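Local coordinates for protein HRI1 (Saccharomyces cerevisiae, PDB 3RBY) that is of unknown function and not essential, but interacts with the protein kinase HRR25 and may also interact with SEC72, at residues 197-200 with 204-207. Residues are numbered along the deposited sequence; the frame is centred on the assembly and turned at random.
Sequences LLEK and KSEF
F207 turns its ring carbon CG anti to its carbonyl carbon and beside its backbone N (chi1 -72°), and on the same face of the sheet the first torsion of L197 (chi1 -118°), between the staggered positions, swings CG up to that ring. CD1 then lies anti to CA, and the other branch, CD2, lands over the middle of the F207 ring, 4.0 Å from its centroid in a CH-pi contact. A branched leucine suits this place: CG packs near CE1 while CD2 covers the ring centre and also touches O of E206 at 3.3 Å and CB of the small S205 at 3.8 Å, a reach that a shorter side chain lacks. With an alanine at L197 the methyl over the F207 ring is gone, which would probably leave that face without its partner and the ring freer to turn.

L197 with F207 and E199 with S205 are antiparallel non-hydrogen-bonded pairs flanking the hydrogen-bonded pair L198 with E206. There N of L198 donates to O of E206 (2.8 Å), and N of E206 returns a bond to O of L198 (2.7 Å). Toward the turn, N of K200 donates to O of K204 at 2.8 Å. On the face of L198 and E206, the long, bent chain of K200 brings CE alongside OE2 of E206 at 3.1 Å, with NZ just beyond at 3.4 Å in a salt bridge suited to this partly exposed surface.

The two strands form a beta hairpin. Strand 205-211 is the outermost of its sheet within the chain, whereas strand 192-199 is also bonded on its other side to strand 176-183, with L197 pairing with I177 and L198 resting on W176.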
# COMPACT_ATOMS: atom_id res chain seq x y z
N LEU A 197 -14.53 -13.85 1.75
CA LEU A 197 -14.69 -14.74 0.62
C LEU A 197 -14.20 -14.02 -0.62
O LEU A 197 -14.42 -12.81 -0.75
CB LEU A 197 -16.16 -15.08 0.45
CG LEU A 197 -16.69 -16.50 0.57
CD1 LEU A 197 -18.15 -16.48 0.14
CD2 LEU A 197 -15.89 -17.49 -0.28
N LEU A 198 -13.54 -14.74 -1.53
CA LEU A 198 -13.04 -14.13 -2.75
C LEU A 198 -13.52 -14.93 -3.95
O LEU A 198 -13.29 -16.15 -4.02
CB LEU A 198 -11.51 -14.05 -2.73
CG LEU A 198 -10.76 -13.47 -3.94
CD1 LEU A 198 -11.07 -11.99 -4.13
CD2 LEU A 198 -9.25 -13.70 -3.80
N GLU A 199 -14.21 -14.27 -4.87
CA GLU A 199 -14.56 -14.90 -6.14
C GLU A 199 -13.41 -14.71 -7.13
O GLU A 199 -13.16 -13.59 -7.60
CB GLU A 199 -15.87 -14.38 -6.72
CG GLU A 199 -16.12 -14.86 -8.16
CD GLU A 199 -17.45 -14.38 -8.75
OE1 GLU A 199 -17.50 -14.08 -9.98
OE2 GLU A 199 -18.44 -14.31 -8.00
N LYS A 200 -12.71 -15.80 -7.41
CA LYS A 200 -11.54 -15.83 -8.28
C LYS A 200 -11.96 -15.72 -9.74
O LYS A 200 -13.09 -16.05 -10.09
CB LYS A 200 -10.79 -17.16 -8.09
CG LYS A 200 -10.27 -17.43 -6.69
CD LYS A 200 -9.05 -16.58 -6.39
CE LYS A 200 -8.01 -17.36 -5.61
NZ LYS A 200 -7.36 -18.40 -6.46
N LYS A 204 -14.88 -19.70 -9.40
CA LYS A 204 -15.05 -20.29 -8.08
C LYS A 204 -14.76 -19.26 -6.99
O LYS A 204 -14.07 -18.26 -7.22
CB LYS A 204 -14.12 -21.50 -7.90
CG LYS A 204 -13.68 -22.16 -9.21
CD LYS A 204 -13.07 -23.55 -8.95
CE LYS A 204 -14.11 -24.64 -9.18
NZ LYS A 204 -15.46 -24.25 -8.67
N SER A 205 -15.28 -19.50 -5.79
CA SER A 205 -15.01 -18.63 -4.65
C SER A 205 -14.15 -19.37 -3.66
O SER A 205 -14.16 -20.60 -3.59
CB SER A 205 -16.31 -18.18 -3.98
OG SER A 205 -17.06 -17.37 -4.86
N GLU A 206 -13.40 -18.62 -2.87
CA GLU A 206 -12.49 -19.25 -1.94
C GLU A 206 -12.50 -18.49 -0.62
O GLU A 206 -12.60 -17.26 -0.60
CB GLU A 206 -11.09 -19.32 -2.57
CG GLU A 206 -9.92 -19.05 -1.62
CD GLU A 206 -8.57 -19.26 -2.30
OE1 GLU A 206 -7.53 -19.08 -1.61
OE2 GLU A 206 -8.54 -19.60 -3.51
N PHE A 207 -12.41 -19.23 0.48
CA PHE A 207 -12.42 -18.65 1.83
C PHE A 207 -11.05 -18.20 2.25
O PHE A 207 -10.18 -19.03 2.51
CB PHE A 207 -12.95 -19.66 2.86
CG PHE A 207 -14.42 -19.92 2.76
CD1 PHE A 207 -15.33 -19.10 3.42
CD2 PHE A 207 -14.91 -20.97 1.99
CE1 PHE A 207 -16.71 -19.32 3.32
CE2 PHE A 207 -16.29 -21.20 1.88
CZ PHE A 207 -17.19 -20.38 2.54